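Side-chain contacts in titin (Homo sapiens, PDB 6H4L), which probably serves as a structural immunoglobulin-like module of the giant muscle protein titin, within its segment at the sarcomere M-band: residues R16-R19 with N25-F28; K54-N59 with T65-D70; T78-C83 with E89-A94. All blocks are in the same frame, centred on the assembly; numbering follows the deposited sequence.

Contact 1. Residues R16-R19 with N25-F28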
loop_
_atom_site.group_PDB
_atom_site.type_symbol
_atom_site.label_atom_id
_atom_site.label_comp_id
_atom_site.label_asym_id
_atom_site.label_seq_id
_atom_site.Cartn_x
_atom_site.Cartn_y
_atom_site.Cartn_z
ATOM N N ARG A 16 6.098 6.494 -1.910
ATOM C CA ARG A 16 6.525 7.641 -2.701
ATOM C C ARG A 16 5.473 7.998 -3.732
ATOM O O ARG A 16 5.095 7.164 -4.548
ATOM C CB ARG A 16 7.813 7.314 -3.461
ATOM C CG ARG A 16 9.057 7.198 -2.597
ATOM C CD ARG A 16 10.046 8.309 -2.931
ATOM N NE ARG A 16 11.315 8.150 -2.229
ATOM C CZ ARG A 16 12.305 7.369 -2.648
ATOM N NH1 ARG A 16 12.167 6.671 -3.767
ATOM N NH2 ARG A 16 13.434 7.283 -1.952
ATOM N N SER A 17 5.023 9.245 -3.719
ATOM C CA SER A 17 4.149 9.717 -4.782
ATOM C C SER A 17 4.945 9.717 -6.079
ATOM O O SER A 17 6.088 10.167 -6.115
ATOM C CB SER A 17 3.614 11.117 -4.464
ATOM O OG SER A 17 2.814 11.100 -3.284
ATOM N N HIS A 18 4.356 9.205 -7.151
ATOM C CA HIS A 18 5.092 9.142 -8.401
ATOM C C HIS A 18 4.221 9.114 -9.649
ATOM O O HIS A 18 2.993 9.026 -9.585
ATOM C CB HIS A 18 6.078 7.962 -8.404
ATOM C CG HIS A 18 5.421 6.618 -8.353
ATOM N ND1 HIS A 18 4.896 6.090 -7.193
ATOM C CD2 HIS A 18 5.214 5.687 -9.316
ATOM C CE1 HIS A 18 4.387 4.896 -7.443
ATOM N NE2 HIS A 18 4.569 4.628 -8.722
ATOM N N ARG A 19 4.897 9.205 -10.785
ATOM C CA ARG A 19 4.253 9.191 -12.089
ATOM C C ARG A 19 4.538 7.858 -12.753
ATOM O O ARG A 19 5.529 7.194 -12.439
ATOM C CB ARG A 19 4.801 10.314 -12.969
ATOM C CG ARG A 19 4.540 11.713 -12.449
ATOM N N ASN A 25 3.261 -0.888 -15.710
ATOM C CA ASN A 25 2.917 -1.364 -14.374
ATOM C C ASN A 25 3.642 -0.517 -13.360
ATOM O O ASN A 25 4.678 0.067 -13.651
ATOM C CB ASN A 25 3.354 -2.815 -14.192
ATOM C CG ASN A 25 2.930 -3.700 -15.345
ATOM O OD1 ASN A 25 1.804 -3.609 -15.828
ATOM N ND2 ASN A 25 3.839 -4.560 -15.796
ATOM N N THR A 26 3.111 -0.450 -12.153
ATOM C CA THR A 26 3.820 0.288 -11.127
ATOM C C THR A 26 3.644 -0.346 -9.757
ATOM O O THR A 26 2.764 -1.176 -9.549
ATOM C CB THR A 26 3.385 1.763 -11.110
ATOM O OG1 THR A 26 4.384 2.550 -10.450
ATOM C CG2 THR A 26 2.036 1.925 -10.433
ATOM N N ARG A 27 4.497 0.047 -8.825
ATOM C CA ARG A 27 4.397 -0.453 -7.459
ATOM C C ARG A 27 4.497 0.681 -6.469
ATOM O O ARG A 27 5.209 1.660 -6.713
ATOM C CB ARG A 27 5.539 -1.426 -7.173
ATOM C CG ARG A 27 5.382 -2.766 -7.821
ATOM C CD ARG A 27 6.588 -3.666 -7.591
ATOM N NE ARG A 27 6.362 -4.959 -8.229
ATOM C CZ ARG A 27 7.320 -5.828 -8.534
ATOM N NH1 ARG A 27 8.589 -5.535 -8.270
ATOM N NH2 ARG A 27 7.008 -6.981 -9.116
ATOM N N PHE A 28 3.790 0.523 -5.351
ATOM C CA PHE A 28 4.027 1.296 -4.135
ATOM C C PHE A 28 4.612 0.337 -3.113
ATOM O O PHE A 28 4.183 -0.805 -3.009
ATOM C CB PHE A 28 2.726 1.879 -3.589
ATOM C CG PHE A 28 2.184 3.046 -4.395
ATOM C CD1 PHE A 28 2.686 4.322 -4.202
ATOM C CD2 PHE A 28 1.161 2.864 -5.307
ATOM C CE1 PHE A 28 2.189 5.399 -4.920
ATOM C CE2 PHE A 28 0.660 3.942 -6.041
ATOM C CZ PHE A 28 1.177 5.207 -5.843
#

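Contact 2. Residues K54-N59 with T65-D70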
loop_
_atom_site.group_PDB
_atom_site.type_symbol
_atom_site.label_atom_id
_atom_site.label_comp_id
_atom_site.label_asym_id
_atom_site.label_seq_id
_atom_site.Cartn_x
_atom_site.Cartn_y
_atom_site.Cartn_z
ATOM N N LYS A 54 -5.629 -6.945 -12.144
ATOM C CA LYS A 54 -5.011 -5.623 -12.173
ATOM C C LYS A 54 -4.231 -5.287 -10.904
ATOM O O LYS A 54 -3.192 -4.622 -10.967
ATOM C CB LYS A 54 -6.074 -4.557 -12.420
ATOM C CG LYS A 54 -5.506 -3.196 -12.759
ATOM C CD LYS A 54 -6.600 -2.277 -13.261
ATOM C CE LYS A 54 -6.028 -0.960 -13.741
ATOM N NZ LYS A 54 -5.210 -1.115 -14.966
ATOM N N ILE A 55 -4.729 -5.762 -9.766
ATOM C CA ILE A 55 -4.202 -5.370 -8.459
ATOM C C ILE A 55 -3.656 -6.566 -7.673
ATOM O O ILE A 55 -4.367 -7.546 -7.472
ATOM C CB ILE A 55 -5.321 -4.734 -7.614
ATOM C CG1 ILE A 55 -5.856 -3.465 -8.282
ATOM C CG2 ILE A 55 -4.845 -4.463 -6.200
ATOM C CD1 ILE A 55 -4.854 -2.339 -8.367
ATOM N N HIS A 56 -2.403 -6.479 -7.230
ATOM C CA HIS A 56 -1.818 -7.495 -6.350
ATOM C C HIS A 56 -1.136 -6.810 -5.176
ATOM O O HIS A 56 -0.483 -5.788 -5.353
ATOM C CB HIS A 56 -0.748 -8.314 -7.078
ATOM C CG HIS A 56 -1.238 -9.005 -8.307
ATOM N ND1 HIS A 56 -0.486 -9.086 -9.459
ATOM C CD2 HIS A 56 -2.392 -9.661 -8.563
ATOM C CE1 HIS A 56 -1.164 -9.751 -10.379
ATOM N NE2 HIS A 56 -2.325 -10.112 -9.860
ATOM N N TYR A 57 -1.253 -7.388 -3.988
ATOM C CA TYR A 57 -0.483 -6.871 -2.862
ATOM C C TYR A 57 0.067 -7.978 -1.980
ATOM O O TYR A 57 -0.518 -9.053 -1.866
ATOM C CB TYR A 57 -1.271 -5.843 -2.033
ATOM C CG TYR A 57 -2.727 -6.183 -1.767
ATOM C CD1 TYR A 57 -3.093 -7.058 -0.750
ATOM C CD2 TYR A 57 -3.735 -5.598 -2.516
ATOM C CE1 TYR A 57 -4.426 -7.351 -0.504
ATOM C CE2 TYR A 57 -5.067 -5.889 -2.283
ATOM C CZ TYR A 57 -5.406 -6.762 -1.276
ATOM O OH TYR A 57 -6.736 -7.037 -1.053
ATOM N N THR A 58 1.202 -7.699 -1.347
ATOM C CA THR A 58 1.879 -8.699 -0.542
ATOM C C THR A 58 2.451 -8.083 0.723
ATOM O O THR A 58 2.629 -6.867 0.799
ATOM C CB THR A 58 3.050 -9.338 -1.304
ATOM O OG1 THR A 58 3.975 -8.317 -1.703
ATOM C CG2 THR A 58 2.556 -10.091 -2.537
ATOM N N ASN A 59 2.722 -8.934 1.715
ATOM C CA ASN A 59 3.408 -8.545 2.945
ATOM C C ASN A 59 4.492 -9.575 3.184
ATOM O O ASN A 59 4.201 -10.738 3.448
ATOM C CB ASN A 59 2.446 -8.508 4.144
ATOM C CG ASN A 59 3.135 -8.087 5.439
ATOM O OD1 ASN A 59 4.359 -8.011 5.508
ATOM N ND2 ASN A 59 2.340 -7.789 6.466
ATOM N N THR A 65 3.921 -4.379 -0.493
ATOM C CA THR A 65 3.993 -3.922 -1.887
ATOM C C THR A 65 2.602 -3.984 -2.487
ATOM O O THR A 65 1.894 -4.984 -2.313
ATOM C CB THR A 65 4.952 -4.798 -2.734
ATOM O OG1 THR A 65 6.247 -4.846 -2.101
ATOM C CG2 THR A 65 5.106 -4.250 -4.160
ATOM N N LEU A 66 2.210 -2.902 -3.162
ATOM C CA LEU A 66 0.996 -2.885 -3.977
ATOM C C LEU A 66 1.452 -2.782 -5.412
ATOM O O LEU A 66 2.251 -1.919 -5.746
ATOM C CB LEU A 66 0.118 -1.677 -3.644
ATOM C CG LEU A 66 -1.082 -1.465 -4.595
ATOM C CD1 LEU A 66 -2.058 -2.616 -4.446
ATOM C CD2 LEU A 66 -1.788 -0.129 -4.313
ATOM N N GLU A 67 0.933 -3.653 -6.257
ATOM C CA GLU A 67 1.303 -3.610 -7.653
ATOM C C GLU A 67 0.040 -3.352 -8.468
ATOM O O GLU A 67 -0.972 -4.015 -8.263
ATOM C CB GLU A 67 1.950 -4.927 -8.042
ATOM C CG GLU A 67 2.292 -5.038 -9.513
ATOM C CD GLU A 67 2.955 -6.362 -9.811
ATOM O OE1 GLU A 67 2.257 -7.398 -9.764
ATOM O OE2 GLU A 67 4.178 -6.369 -10.047
ATOM N N ILE A 68 0.102 -2.354 -9.339
ATOM C CA ILE A 68 -1.016 -2.032 -10.231
ATOM C C ILE A 68 -0.523 -2.238 -11.651
ATOM O O ILE A 68 0.483 -1.646 -12.051
ATOM C CB ILE A 68 -1.473 -0.571 -10.052
ATOM C CG1 ILE A 68 -1.798 -0.282 -8.581
ATOM C CG2 ILE A 68 -2.680 -0.264 -10.958
ATOM C CD1 ILE A 68 -1.215 1.021 -8.079
ATOM N N LEU A 69 -1.215 -3.087 -12.409
ATOM C CA LEU A 69 -0.777 -3.444 -13.746
ATOM C C LEU A 69 -1.518 -2.616 -14.785
ATOM O O LEU A 69 -2.662 -2.230 -14.561
ATOM C CB LEU A 69 -1.055 -4.920 -14.014
ATOM C CG LEU A 69 -0.387 -5.950 -13.107
ATOM C CD1 LEU A 69 -0.632 -7.339 -13.680
ATOM C CD2 LEU A 69 1.096 -5.666 -13.002
ATOM N N ASP A 70 -0.858 -2.355 -15.912
ATOM C CA ASP A 70 -1.480 -1.726 -17.072
ATOM C C ASP A 70 -2.216 -0.427 -16.739
ATOM O O ASP A 70 -3.399 -0.278 -17.032
ATOM C CB ASP A 70 -2.430 -2.707 -17.729
ATOM C CG ASP A 70 -3.037 -2.152 -18.999
ATOM O OD1 ASP A 70 -2.328 -1.366 -19.646
ATOM O OD2 ASP A 70 -4.205 -2.478 -19.258
HETATM O O HOH W 1 -6.272 -2.131 -16.942
HETATM O O HOH W 2 6.004 -7.473 -0.150
#

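Contact 3. Residues T78-C83 with E89-A94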
loop_
_atom_site.group_PDB
_atom_site.type_symbol
_atom_site.label_atom_id
_atom_site.label_comp_id
_atom_site.label_asym_id
_atom_site.label_seq_id
_atom_site.Cartn_x
_atom_site.Cartn_y
_atom_site.Cartn_z
ATOM N N THR A 78 -5.198 8.673 -4.990
ATOM C CA THR A 78 -4.572 8.387 -3.707
ATOM C C THR A 78 -4.651 6.910 -3.370
ATOM O O THR A 78 -5.734 6.322 -3.383
ATOM C CB THR A 78 -5.255 9.194 -2.582
ATOM O OG1 THR A 78 -5.190 10.594 -2.895
ATOM C CG2 THR A 78 -4.587 8.929 -1.240
ATOM N N TYR A 79 -3.499 6.313 -3.059
ATOM C CA TYR A 79 -3.452 4.934 -2.596
ATOM C C TYR A 79 -3.034 4.954 -1.152
ATOM O O TYR A 79 -2.086 5.653 -0.797
ATOM C CB TYR A 79 -2.482 4.097 -3.435
ATOM C CG TYR A 79 -3.053 3.815 -4.807
ATOM C CD1 TYR A 79 -3.803 2.667 -5.046
ATOM C CD2 TYR A 79 -2.872 4.713 -5.842
ATOM C CE1 TYR A 79 -4.355 2.419 -6.299
ATOM C CE2 TYR A 79 -3.422 4.472 -7.103
ATOM C CZ TYR A 79 -4.152 3.320 -7.314
ATOM O OH TYR A 79 -4.700 3.064 -8.553
ATOM N N ARG A 80 -3.757 4.200 -0.329
ATOM C CA ARG A 80 -3.491 4.180 1.105
ATOM C C ARG A 80 -3.360 2.752 1.621
ATOM O O ARG A 80 -4.154 1.878 1.258
ATOM C CB ARG A 80 -4.631 4.899 1.845
ATOM C CG ARG A 80 -4.543 4.797 3.368
ATOM C CD ARG A 80 -5.750 5.427 4.051
ATOM N NE ARG A 80 -5.848 6.867 3.836
ATOM C CZ ARG A 80 -5.341 7.779 4.659
ATOM N NH1 ARG A 80 -4.665 7.399 5.739
ATOM N NH2 ARG A 80 -5.497 9.072 4.398
ATOM N N ALA A 81 -2.365 2.521 2.482
ATOM C CA ALA A 81 -2.245 1.267 3.212
ATOM C C ALA A 81 -2.630 1.535 4.652
ATOM O O ALA A 81 -2.247 2.565 5.205
ATOM C CB ALA A 81 -0.816 0.732 3.151
ATOM N N VAL A 82 -3.382 0.620 5.249
ATOM C CA VAL A 82 -3.692 0.698 6.676
ATOM C C VAL A 82 -3.228 -0.591 7.338
ATOM O O VAL A 82 -3.618 -1.678 6.909
ATOM C CB VAL A 82 -5.189 0.872 6.897
ATOM C CG1 VAL A 82 -5.511 0.940 8.394
ATOM C CG2 VAL A 82 -5.672 2.127 6.173
ATOM N N CYS A 83 -2.430 -0.472 8.404
ATOM C CA CYS A 83 -1.821 -1.621 9.070
ATOM C C CYS A 83 -2.329 -1.683 10.491
ATOM O O CYS A 83 -2.178 -0.711 11.235
ATOM C CB CYS A 83 -0.309 -1.442 9.151
ATOM S SG CYS A 83 0.439 -1.185 7.529
ATOM N N GLU A 89 -2.749 1.050 15.163
ATOM C CA GLU A 89 -2.802 1.111 13.711
ATOM C C GLU A 89 -1.866 2.182 13.181
ATOM O O GLU A 89 -1.553 3.149 13.872
ATOM C CB GLU A 89 -4.236 1.376 13.249
ATOM C CG GLU A 89 -4.749 2.770 13.522
ATOM C CD GLU A 89 -6.052 3.064 12.787
ATOM O OE1 GLU A 89 -6.594 2.148 12.130
ATOM O OE2 GLU A 89 -6.525 4.218 12.859
ATOM N N ALA A 90 -1.418 1.995 11.942
ATOM C CA ALA A 90 -0.627 3.010 11.268
ATOM C C ALA A 90 -1.131 3.058 9.847
ATOM O O ALA A 90 -1.605 2.053 9.327
ATOM C CB ALA A 90 0.833 2.623 11.264
ATOM N N SER A 91 -1.006 4.215 9.214
ATOM C CA SER A 91 -1.467 4.333 7.831
ATOM C C SER A 91 -0.534 5.232 7.054
ATOM O O SER A 91 0.142 6.098 7.621
ATOM C CB SER A 91 -2.894 4.882 7.784
ATOM O OG SER A 91 -3.402 4.826 6.452
ATOM N N ASP A 92 -0.481 5.014 5.741
ATOM C CA ASP A 92 0.368 5.817 4.869
ATOM C C ASP A 92 -0.391 5.977 3.567
ATOM O O ASP A 92 -1.203 5.125 3.217
ATOM C CB ASP A 92 1.690 5.090 4.613
ATOM C CG ASP A 92 2.688 5.923 3.826
ATOM O OD1 ASP A 92 2.712 7.164 3.958
ATOM O OD2 ASP A 92 3.465 5.315 3.070
ATOM N N TYR A 93 -0.155 7.079 2.865
ATOM C CA TYR A 93 -0.804 7.271 1.575
ATOM C C TYR A 93 0.115 8.025 0.634
ATOM O O TYR A 93 1.023 8.726 1.069
ATOM C CB TYR A 93 -2.131 8.009 1.736
ATOM C CG TYR A 93 -1.995 9.428 2.238
ATOM C CD1 TYR A 93 -1.814 10.485 1.357
ATOM C CD2 TYR A 93 -2.049 9.708 3.595
ATOM C CE1 TYR A 93 -1.690 11.786 1.814
ATOM C CE2 TYR A 93 -1.929 11.010 4.063
ATOM C CZ TYR A 93 -1.746 12.041 3.168
ATOM O OH TYR A 93 -1.622 13.335 3.625
ATOM N N ALA A 94 -0.135 7.872 -0.662
ATOM C CA ALA A 94 0.648 8.540 -1.686
ATOM C C ALA A 94 -0.206 8.649 -2.936
ATOM O O ALA A 94 -1.242 7.996 -3.055
ATOM C CB ALA A 94 1.936 7.755 -1.979
#

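Contact 1. Residues R16-R19 with N25-F28
His18 reaches from the edge strand 18-20 of one sheet of the immunoglobulin sandwich to Thr26 and Phe28 on strand 26-35 of the other, so one imidazole joins the two sheets near their margin. His18 NE2 and Thr26 OG1 are hydrogen-bonded at 2.7 Å; the hydroxyl sits at the ring edge, near the imidazole plane. The two side chains approach from opposite directions. Phe28 offers a ring face to the same imidazole: His18 CE1 stands 3.4 Å from Phe28 CE1, displaced toward the rim, and the ring planes are inclined at 59°, an oblique pair. Further out, Phe28 also meets Tyr79 and packs on Ala94 and Leu96, while strand 26-35 is bonded through its backbone to strand 63-68. On the other flank, backbone bonds from His18 to Thr95 and Asp97 tie its strand to 88-98. What fixes the imidazole's rotation is a grip at both nitrogens: on the other side of CE1 from the threonine bond, His18 ND1 donates to Arg16 O, two residues earlier, at 2.9 Å, almost straight (171°) and within 6° of the ring plane.

Contact 2. Residues K54-N59 with T65-D70
With CG beside its backbone N (chi1 -58°), His56 leans toward Glu67, whose CG lies anti to the backbone N (chi1 176°) and whose chain runs extended; these torsions set the two side chains side by side, pointing the same way. His56 ND1 donates to Glu67 OE1 at 3.2 Å; the oxygen sits at the imidazole edge, in its plane, though the carboxylate is turned 61° from the ring. The other oxygen, OE2, is in a salt bridge with Arg27 of the next strand, so the carboxylate spans three strands. Beneath this pair, His56 N to Glu67 O and Glu67 N to His56 O (2.7 Å) close the hydrogen-bonded ring of the backbone. On the opposite face the contacts across the strands are apolar: Ile55 CD1 lies 3.7 Å from Ile68 CG1, and Leu66 CD1 touches Ile55 CG2 and lies 3.9 Å from Tyr57 CD2, at the ring edge. At the far end, Lys54 NZ donates to Leu69 O at 2.8 Å, forms a salt bridge with Asp75, and shares a water with Asp70 OD2. Asp70 binds a zinc ion together with His72. The whole is an antiparallel beta hairpin, strands 55-60 and 63-68, at the margin of one sheet of an I-set immunoglobulin domain.

Contact 3. Residues T78-C83 with E89-A94
This is the backbone-bonded core of an antiparallel beta hairpin, strands 77-85 and 88-98, in the five-stranded sheet of the immunoglobulin sandwich. Three hydrogen-bonded pairs, Tyr79 with Ala94, Ala81 with Asp92 and Cys83 with Ala90, hold the strands together; Tyr79 N, for one, donates to Ala94 O at 2.8 Å. The side chains of these six residues lie on the face turned to the other sheet, where Ala81 packs on Leu30, Cys83 on Val32 and Ala94 on Phe28. Asp92, buried among them, is satisfied by a salt bridge to Arg14 and a bond from Met15 N. The other face carries Arg80, Val82, Ser91 and Tyr93. Arg80 starts out with CG anti to its backbone N and then bends at chi3 (-65°), which brings its guanidinium back over the neighbouring strand. One face of that group lies against Tyr93, Arg80 NH2 reaching Tyr93 CD2 at 3.6 Å, with the two planes 36° apart. Its edge is used differently: Arg80 NH1 donates to Ser91 OG at 3.0 Å, close to the guanidinium plane. Val82 CG2 lies 3.5 Å from Ser91 OG. Ser91 OG donates a hydrogen bond to Ala81 O at 2.8 Å, from above the carbonyl plane, so that oxygen accepts from both Ser91 OG and Asp92 N.

Along the chain the three contacts come in series, each closing before the next opens, and all lie within one I-set domain. Contacts 2 and 3 are hairpins in opposite sheets of the sandwich, their centres about 14 Å apart, whereas contact 1 bridges the two sheets. Its strand 26-35 neighbours strand 63-68 of contact 2, whose centre is about 11 Å away; its strand 18-20 neighbours strand 88-98 of contact 3, again about 14 Å off between centres. The three converge on Tyr79: Phe28 CE2 lies 3.6 Å from Tyr79 CD2, and Leu66 CD2 3.5 Å from Tyr79 CD1. Tyr79 is thus one part of the core packed between the sheets, which contact 1 closes at the strand 18-20 edge.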